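Local coordinates for hydrolase (PDB 4QKU), which probably hydrolyses fumarylacetoacetate to fumarate and acetoacetate, the last step of phenylalanine and tyrosine breakdown, with the help of bound metal ions, at residues Trp26-Asn31 / Phe112-Ala117; Asp220-Thr225 / Ser258-Gln263. All coordinates share one frame; numbering follows the deposited sequence.

Contact 1 of 2, residues Trp26-Asn31 / Phe112-Ala117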
ATOM      1  N   TRP B  26      20.680 -25.194 -26.103  1.00 20.29           N
ATOM      2  CA  TRP B  26      21.809 -26.089 -25.799  1.00 20.65           C
ATOM      3  C   TRP B  26      21.907 -26.369 -24.266  1.00 20.62           C
ATOM      4  O   TRP B  26      22.659 -27.253 -23.823  1.00 20.88           O
ATOM      5  CB  TRP B  26      23.135 -25.542 -26.341  1.00 20.51           C
ATOM      6  CG  TRP B  26      23.401 -24.094 -26.051  1.00 19.81           C
ATOM      7  CD1 TRP B  26      23.212 -23.039 -26.895  1.00 19.57           C
ATOM      8  CD2 TRP B  26      23.919 -23.544 -24.847  1.00 19.16           C
ATOM      9  NE1 TRP B  26      23.581 -21.866 -26.291  1.00 19.02           N
ATOM     10  CE2 TRP B  26      24.018 -22.148 -25.029  1.00 18.74           C
ATOM     11  CE3 TRP B  26      24.323 -24.093 -23.635  1.00 19.04           C
ATOM     12  CZ2 TRP B  26      24.501 -21.303 -24.047  1.00 18.39           C
ATOM     13  CZ3 TRP B  26      24.809 -23.227 -22.645  1.00 18.60           C
ATOM     14  CH2 TRP B  26      24.889 -21.861 -22.863  1.00 18.20           C
ATOM     15  N   ILE B  27      21.125 -25.641 -23.482  1.00 20.09           N
ATOM     16  CA  ILE B  27      20.805 -26.068 -22.131  1.00 20.32           C
ATOM     17  C   ILE B  27      19.679 -27.069 -22.255  1.00 20.74           C
ATOM     18  O   ILE B  27      18.498 -26.700 -22.365  1.00 20.38           O
ATOM     19  CB  ILE B  27      20.418 -24.869 -21.246  1.00 20.08           C
ATOM     20  CG1 ILE B  27      21.669 -24.026 -21.037  1.00 20.44           C
ATOM     21  CG2 ILE B  27      19.868 -25.317 -19.905  1.00 19.66           C
ATOM     22  CD1 ILE B  27      21.374 -22.623 -20.614  1.00 20.41           C
ATOM     23  N   GLU B  28      20.067 -28.342 -22.222  1.00 21.51           N
ATOM     24  CA  GLU B  28      19.189 -29.444 -22.580  1.00 22.21           C
ATOM     25  C   GLU B  28      17.971 -29.609 -21.671  1.00 21.54           C
ATOM     26  O   GLU B  28      16.915 -30.032 -22.118  1.00 20.99           O
ATOM     27  CB  GLU B  28      19.979 -30.773 -22.625  1.00 23.67           C
ATOM     28  CG  GLU B  28      19.236 -31.910 -23.344  1.00 24.71           C
ATOM     29  CD  GLU B  28      18.876 -31.578 -24.795  1.00 25.44           C
ATOM     30  OE1 GLU B  28      19.779 -31.104 -25.567  1.00 27.17           O
ATOM     31  OE2 GLU B  28      17.703 -31.809 -25.185  1.00 25.60           O
ATOM     32  N   THR B  29      18.105 -29.257 -20.404  1.00 21.47           N
ATOM     33  CA  THR B  29      16.972 -29.392 -19.485  1.00 21.60           C
ATOM     34  C   THR B  29      15.791 -28.492 -19.865  1.00 21.30           C
ATOM     35  O   THR B  29      14.656 -28.761 -19.483  1.00 21.37           O
ATOM     36  CB  THR B  29      17.379 -29.118 -18.032  1.00 21.36           C
ATOM     37  OG1 THR B  29      18.033 -27.844 -17.927  1.00 20.85           O
ATOM     38  CG2 THR B  29      18.298 -30.244 -17.543  1.00 21.76           C
ATOM     39  N   ALA B  30      16.067 -27.450 -20.641  1.00 21.25           N
ATOM     40  CA  ALA B  30      15.039 -26.552 -21.112  1.00 21.18           C
ATOM     41  C   ALA B  30      14.124 -27.228 -22.095  1.00 21.09           C
ATOM     42  O   ALA B  30      12.952 -26.880 -22.202  1.00 21.21           O
ATOM     43  CB  ALA B  30      15.669 -25.328 -21.762  1.00 21.39           C
ATOM     44  N   ASN B  31      14.663 -28.188 -22.826  1.00 21.63           N
ATOM     45  CA  ASN B  31      13.924 -28.820 -23.905  1.00 21.66           C
ATOM     46  C   ASN B  31      13.091 -29.997 -23.422  1.00 22.43           C
ATOM     47  O   ASN B  31      12.483 -30.690 -24.229  1.00 22.61           O
ATOM     48  CB  ASN B  31      14.895 -29.237 -24.999  1.00 21.89           C
ATOM     49  CG  ASN B  31      15.849 -28.122 -25.373  1.00 21.51           C
ATOM     50  OD1 ASN B  31      15.468 -26.954 -25.443  1.00 20.72           O
ATOM     51  ND2 ASN B  31      17.083 -28.482 -25.668  1.00 21.99           N
ATOM     52  N   PHE B 112      21.068 -18.416 -26.383  1.00 19.29           N
ATOM     53  CA  PHE B 112      20.856 -19.723 -25.780  1.00 19.23           C
ATOM     54  C   PHE B 112      20.176 -20.681 -26.703  1.00 19.73           C
ATOM     55  O   PHE B 112      19.899 -21.804 -26.315  1.00 19.81           O
ATOM     56  CB  PHE B 112      20.099 -19.600 -24.458  1.00 18.53           C
ATOM     57  CG  PHE B 112      20.929 -19.014 -23.359  1.00 17.96           C
ATOM     58  CD1 PHE B 112      21.852 -19.797 -22.694  1.00 18.03           C
ATOM     59  CD2 PHE B 112      20.830 -17.671 -23.035  1.00 17.57           C
ATOM     60  CE1 PHE B 112      22.653 -19.271 -21.704  1.00 17.80           C
ATOM     61  CE2 PHE B 112      21.626 -17.133 -22.045  1.00 17.49           C
ATOM     62  CZ  PHE B 112      22.543 -17.943 -21.373  1.00 17.61           C
ATOM     63  N   SER B 113      19.945 -20.243 -27.941  1.00 20.56           N
ATOM     64  CA  SER B 113      19.499 -21.124 -29.016  1.00 21.24           C
ATOM     65  C   SER B 113      20.555 -22.182 -29.349  1.00 22.22           C
ATOM     66  O   SER B 113      21.748 -21.872 -29.499  1.00 22.22           O
ATOM     67  CB  SER B 113      19.200 -20.327 -30.278  1.00 21.69           C
ATOM     68  OG  SER B 113      17.932 -19.754 -30.210  1.00 21.56           O
ATOM     69  N   ARG B 114      20.090 -23.408 -29.546  1.00 22.81           N
ATOM     70  CA  ARG B 114      20.975 -24.568 -29.623  1.00 24.02           C
ATOM     71  C   ARG B 114      22.192 -24.393 -30.540  1.00 24.97           C
ATOM     72  O   ARG B 114      23.258 -24.950 -30.269  1.00 24.83           O
ATOM     73  CB  ARG B 114      20.187 -25.798 -30.057  1.00 24.79           C
ATOM     74  CG  ARG B 114      20.811 -27.098 -29.592  1.00 25.82           C
ATOM     75  CD  ARG B 114      20.444 -28.314 -30.423  1.00 27.04           C
ATOM     76  NE  ARG B 114      19.077 -28.771 -30.208  1.00 27.60           N
ATOM     77  CZ  ARG B 114      18.697 -29.558 -29.206  1.00 28.21           C
ATOM     78  NH1 ARG B 114      19.575 -29.980 -28.277  1.00 28.13           N
ATOM     79  NH2 ARG B 114      17.418 -29.916 -29.130  1.00 28.81           N
ATOM     80  N   ASP B 115      22.007 -23.640 -31.627  1.00 25.61           N
ATOM     81  CA  ASP B 115      22.999 -23.504 -32.673  1.00 26.71           C
ATOM     82  C   ASP B 115      23.961 -22.327 -32.527  1.00 26.85           C
ATOM     83  O   ASP B 115      24.889 -22.193 -33.326  1.00 27.57           O
ATOM     84  CB  ASP B 115      22.295 -23.424 -34.021  1.00 27.96           C
ATOM     85  CG  ASP B 115      21.570 -24.714 -34.376  1.00 28.98           C
ATOM     86  OD1 ASP B 115      21.844 -25.756 -33.737  1.00 28.87           O
ATOM     87  OD2 ASP B 115      20.732 -24.679 -35.312  1.00 30.77           O
ATOM     88  N   ASP B 116      23.757 -21.480 -31.521  1.00 26.01           N
ATOM     89  CA  ASP B 116      24.665 -20.378 -31.269  1.00 25.64           C
ATOM     90  C   ASP B 116      25.767 -20.948 -30.414  1.00 25.86           C
ATOM     91  O   ASP B 116      25.533 -21.356 -29.271  1.00 25.30           O
ATOM     92  CB  ASP B 116      23.948 -19.243 -30.544  1.00 25.30           C
ATOM     93  CG  ASP B 116      24.739 -17.959 -30.520  1.00 25.73           C
ATOM     94  OD1 ASP B 116      25.981 -17.986 -30.726  1.00 26.48           O
ATOM     95  OD2 ASP B 116      24.105 -16.902 -30.269  1.00 25.80           O
ATOM     96  N   ALA B 117      26.970 -20.976 -30.978  1.00 26.27           N
ATOM     97  CA  ALA B 117      28.135 -21.528 -30.303  1.00 26.59           C
ATOM     98  C   ALA B 117      28.823 -20.550 -29.323  1.00 26.42           C
ATOM     99  O   ALA B 117      29.610 -20.982 -28.497  1.00 27.02           O
ATOM    100  CB  ALA B 117      29.143 -21.993 -31.333  1.00 27.34           C
TER
HETATM  101  O   HOH W   1      16.083 -31.523 -27.148  1.00 32.94           O
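Trp26 lies against Phe112 and the turn that follows it. Its CB sits beside CA and O of Arg114, both at 4.0 Å. CG stands between the backbone N and the carbonyl carbon (chi1 47°), which turns the indole along the 112-117 backbone. The indole turns its CD1 edge to Ser113 O, 3.2 Å from Trp26 CD1 and in the ring plane. Phe112 O lies over one face of the indole. NE1 passes Phe112 CA and hydrogen-bonds to Leu111 O. At the far end Trp26 CZ2 reaches Phe112 CD1 at 3.3 Å, and CH2 lies beside Phe112 CE1. The two rings are tilted by 30° and slid apart, so they barely overlap.

Ser113 to Asp116 form a type I beta turn, and Asp116 is the N-cap of helix 117-120. The contact thus lays the N-terminal loop of the chain on the link between helix 98-111 and helix 117-120. Ile27 CD1 also packs on Phe112 CD1, at 3.5 Å, and both side chains touch Leu60 and Leu130.

On the exposed side Arg114 NH1 makes a salt bridge to Glu28 OE1 at 2.9 Å. The oxygen offers its syn lone pair, and carboxylate and guanidinium are nearly coplanar, 18° apart. A water donates to Glu28 OE2 and accepts from Arg114 NH2, bridging the other two ends of the pair.

Contact 2 of 2, residues Asp220-Thr225 / Ser258-Gln263. With SO4 (sulfate ion), chain J.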
ATOM      1  N   ASP B 220      -6.673 -20.262   5.476  1.00 19.23           N
ATOM      2  CA  ASP B 220      -7.072 -20.618   4.139  1.00 18.92           C
ATOM      3  C   ASP B 220      -6.092 -20.035   3.133  1.00 17.96           C
ATOM      4  O   ASP B 220      -5.311 -19.136   3.443  1.00 16.94           O
ATOM      5  CB  ASP B 220      -8.502 -20.114   3.866  1.00 19.07           C
ATOM      6  CG  ASP B 220      -9.169 -20.795   2.649  1.00 19.78           C
ATOM      7  OD1 ASP B 220      -8.566 -21.690   2.024  1.00 18.91           O
ATOM      8  OD2 ASP B 220     -10.325 -20.429   2.322  1.00 20.61           O
ATOM      9  N   ILE B 221      -6.115 -20.609   1.938  1.00 17.90           N
ATOM     10  CA  ILE B 221      -5.397 -20.073   0.792  1.00 17.50           C
ATOM     11  C   ILE B 221      -6.353 -19.322  -0.066  1.00 17.18           C
ATOM     12  O   ILE B 221      -7.569 -19.397   0.122  1.00 17.46           O
ATOM     13  CB  ILE B 221      -4.746 -21.182  -0.050  1.00 17.93           C
ATOM     14  CG1 ILE B 221      -5.752 -22.276  -0.451  1.00 18.45           C
ATOM     15  CG2 ILE B 221      -3.622 -21.816   0.730  1.00 17.94           C
ATOM     16  CD1 ILE B 221      -6.027 -22.287  -1.919  1.00 18.72           C
ATOM     17  N   GLU B 222      -5.797 -18.556  -0.996  1.00 16.87           N
ATOM     18  CA  GLU B 222      -6.590 -17.990  -2.093  1.00 16.17           C
ATOM     19  C   GLU B 222      -5.763 -18.050  -3.358  1.00 15.04           C
ATOM     20  O   GLU B 222      -4.779 -17.319  -3.499  1.00 13.95           O
ATOM     21  CB  GLU B 222      -6.996 -16.557  -1.780  1.00 17.00           C
ATOM     22  CG  GLU B 222      -8.150 -16.431  -0.785  1.00 17.80           C
ATOM     23  CD  GLU B 222      -8.923 -15.135  -0.944  1.00 18.42           C
ATOM     24  OE1 GLU B 222     -10.174 -15.202  -0.868  1.00 19.12           O
ATOM     25  OE2 GLU B 222      -8.287 -14.064  -1.161  1.00 18.64           O
ATOM     26  N   LEU B 223      -6.139 -18.973  -4.247  1.00 14.37           N
ATOM     27  CA  LEU B 223      -5.507 -19.088  -5.562  1.00 13.62           C
ATOM     28  C   LEU B 223      -5.784 -17.863  -6.466  1.00 12.79           C
ATOM     29  O   LEU B 223      -6.920 -17.561  -6.777  1.00 12.24           O
ATOM     30  CB  LEU B 223      -5.977 -20.353  -6.280  1.00 13.75           C
ATOM     31  CG  LEU B 223      -5.606 -20.501  -7.762  1.00 13.63           C
ATOM     32  CD1 LEU B 223      -4.101 -20.551  -7.980  1.00 13.41           C
ATOM     33  CD2 LEU B 223      -6.264 -21.763  -8.285  1.00 14.21           C
ATOM     34  N   GLU B 224      -4.717 -17.183  -6.857  1.00 12.43           N
ATOM     35  CA  GLU B 224      -4.798 -15.986  -7.660  1.00 12.76           C
ATOM     36  C   GLU B 224      -3.560 -15.891  -8.512  1.00 12.59           C
ATOM     37  O   GLU B 224      -2.579 -16.615  -8.286  1.00 12.34           O
ATOM     38  CB  GLU B 224      -4.832 -14.693  -6.784  1.00 13.03           C
ATOM     39  CG  GLU B 224      -5.813 -14.675  -5.618  1.00 13.58           C
ATOM     40  CD  GLU B 224      -5.997 -13.290  -5.025  1.00 14.42           C
ATOM     41  OE1 GLU B 224      -5.715 -12.284  -5.723  1.00 14.58           O
ATOM     42  OE2 GLU B 224      -6.474 -13.189  -3.863  1.00 15.40           O
ATOM     43  N   THR B 225      -3.625 -14.998  -9.484  1.00 12.47           N
ATOM     44  CA  THR B 225      -2.439 -14.488 -10.136  1.00 13.12           C
ATOM     45  C   THR B 225      -2.376 -12.982  -9.911  1.00 13.51           C
ATOM     46  O   THR B 225      -3.370 -12.320  -9.598  1.00 13.17           O
ATOM     47  CB  THR B 225      -2.479 -14.665 -11.676  1.00 13.55           C
ATOM     48  OG1 THR B 225      -3.539 -13.871 -12.207  1.00 13.82           O
ATOM     49  CG2 THR B 225      -2.679 -16.136 -12.100  1.00 13.74           C
ATOM     50  N   SER B 258      -5.583 -16.106   3.844  1.00 16.71           N
ATOM     51  CA  SER B 258      -6.739 -15.474   4.480  1.00 17.01           C
ATOM     52  C   SER B 258      -7.122 -16.181   5.779  1.00 17.68           C
ATOM     53  O   SER B 258      -7.163 -17.412   5.822  1.00 18.11           O
ATOM     54  CB  SER B 258      -7.910 -15.552   3.531  1.00 16.94           C
ATOM     55  OG  SER B 258      -7.593 -14.977   2.278  1.00 17.11           O
ATOM     56  N   ALA B 259      -7.369 -15.422   6.843  1.00 17.75           N
ATOM     57  CA  ALA B 259      -7.906 -15.990   8.073  1.00 18.97           C
ATOM     58  C   ALA B 259      -9.407 -15.737   8.127  1.00 19.55           C
ATOM     59  O   ALA B 259      -9.832 -14.628   8.440  1.00 20.40           O
ATOM     60  CB  ALA B 259      -7.219 -15.380   9.275  1.00 19.28           C
ATOM     61  N   ARG B 260     -10.205 -16.757   7.833  1.00 19.89           N
ATOM     62  CA  ARG B 260     -11.638 -16.551   7.577  1.00 20.04           C
ATOM     63  C   ARG B 260     -12.440 -16.180   8.790  1.00 20.69           C
ATOM     64  O   ARG B 260     -13.412 -15.422   8.671  1.00 21.51           O
ATOM     65  CB  ARG B 260     -12.288 -17.783   6.964  1.00 20.12           C
ATOM     66  CG  ARG B 260     -11.591 -18.308   5.730  1.00 19.75           C
ATOM     67  CD  ARG B 260     -11.471 -17.240   4.690  1.00 19.39           C
ATOM     68  NE  ARG B 260     -11.190 -17.754   3.355  1.00 19.21           N
ATOM     69  CZ  ARG B 260     -11.138 -16.976   2.283  1.00 18.94           C
ATOM     70  NH1 ARG B 260     -11.326 -15.680   2.420  1.00 18.42           N
ATOM     71  NH2 ARG B 260     -10.894 -17.481   1.081  1.00 19.40           N
ATOM     72  N   ASP B 261     -12.036 -16.660   9.958  1.00 21.45           N
ATOM     73  CA  ASP B 261     -12.774 -16.328  11.184  1.00 22.57           C
ATOM     74  C   ASP B 261     -12.509 -14.894  11.634  1.00 22.70           C
ATOM     75  O   ASP B 261     -13.418 -14.206  12.121  1.00 23.36           O
ATOM     76  CB  ASP B 261     -12.536 -17.333  12.328  1.00 23.49           C
ATOM     77  CG  ASP B 261     -11.106 -17.859  12.416  1.00 24.23           C
ATOM     78  OD1 ASP B 261     -10.213 -17.501  11.605  1.00 24.24           O
ATOM     79  OD2 ASP B 261     -10.872 -18.670  13.344  1.00 25.84           O
ATOM     80  N   ILE B 262     -11.271 -14.446  11.443  1.00 22.54           N
ATOM     81  CA  ILE B 262     -10.869 -13.074  11.709  1.00 22.60           C
ATOM     82  C   ILE B 262     -11.587 -12.124  10.756  1.00 22.26           C
ATOM     83  O   ILE B 262     -12.058 -11.053  11.153  1.00 22.43           O
ATOM     84  CB  ILE B 262      -9.340 -12.913  11.545  1.00 23.51           C
ATOM     85  CG1 ILE B 262      -8.588 -13.750  12.609  1.00 24.69           C
ATOM     86  CG2 ILE B 262      -8.940 -11.442  11.660  1.00 24.30           C
ATOM     87  CD1 ILE B 262      -7.072 -13.796  12.455  1.00 24.85           C
ATOM     88  N   GLN B 263     -11.655 -12.536   9.495  1.00 21.62           N
ATOM     89  CA  GLN B 263     -12.235 -11.748   8.425  1.00 21.12           C
ATOM     90  C   GLN B 263     -13.729 -11.447   8.641  1.00 21.56           C
ATOM     91  O   GLN B 263     -14.132 -10.269   8.662  1.00 21.52           O
ATOM     92  CB  GLN B 263     -12.053 -12.506   7.130  1.00 20.29           C
ATOM     93  CG  GLN B 263     -12.479 -11.795   5.858  1.00 19.75           C
ATOM     94  CD  GLN B 263     -12.317 -12.694   4.644  1.00 19.23           C
ATOM     95  OE1 GLN B 263     -11.876 -13.842   4.774  1.00 19.41           O
ATOM     96  NE2 GLN B 263     -12.679 -12.193   3.466  1.00 18.41           N
TER
HETATM   97  S   SO4 J 503     -12.774 -13.235  -0.309  1.00 45.14           S
HETATM   98  O1  SO4 J 503     -12.976 -11.788  -0.543  1.00 48.59           O
HETATM   99  O2  SO4 J 503     -12.255 -13.846  -1.546  1.00 45.83           O
HETATM  100  O3  SO4 J 503     -11.799 -13.481   0.780  1.00 44.85           O
HETATM  101  O4  SO4 J 503     -14.085 -13.808   0.076  1.00 49.01           O
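Arg260 binds two carboxylates of segment 220-225 through the edge of its guanidinium. NE and NH2 grip one oxygen of Asp220 side-on. Arg260 NE to Asp220 OD2 is 3.0 Å and meets the anti side of the carboxylate. Arg260 NH2 reaches the same OD2 at 3.2 Å, from above the carboxylate plane. Arg260 NH2 also bonds Glu222 OE1 at 3.1 Å, on the anti side but tilted out of the carboxylate plane. The carboxylates stand steeply to the guanidinium, at 67° for Asp220 and 77° for Glu222. Backbone nitrogens of Leu385 and Leu386 also bind the Asp220 carboxylate, and Lys276 forms a salt bridge with Glu222 OE2.

The third nitrogen faces Gln263. Arg260 NH1 donates to Gln263 OE1 at 3.0 Å, in the carbonyl plane and on a lone pair. This fixes the amide so that NE2 donates to a sulfate oxygen, SO4 O3. Arg260 NH1 donates to SO4 O3 too, at 2.8 Å. The sulfate, probably from the crystallisation liquor, is also held by His156 and Lys276.

Next to this network, Asp220 and Ser258 form an antiparallel hydrogen-bonded pair. Ser258 N to Asp220 O is 3.1 Å and nearly straight (172°); the return bond is weak. Ser258 CB lies 3.5 Å above the plane of the Arg260 guanidinium, over one face and offset toward its rim. Ser258 OG packs on Glu222 CG and bonds Asp256 O.

Here strand 248-259 runs into helix 260-266 at the predicted active site of the FAH family. Glu222 and Glu224 are predicted calcium ligands, and Gln263 is a predicted substrate-binding residue.

Overall arrangement
From the N terminus, the chain first runs as a loop through 26-31. Contact 1 closes a long loop when 112-117 returns to it. That loop holds strands 44-49, 55-60 and 63-66 of the five-stranded antiparallel sheet and helix 98-111. The chain then completes this sheet and passes into the mixed sheet that holds contact 2. Contact 2 closes a shorter, helix-free loop, joining strand 219-229 to the end of strand 248-259 and the start of helix 260-266. The two loops follow in series and neither nest nor cross. The centres of contact 1 and contact 2 are about 41 Å apart, on opposite sides of the chain's centre. Contact 1 lies away from the predicted active site, whereas contact 2 includes residues of it.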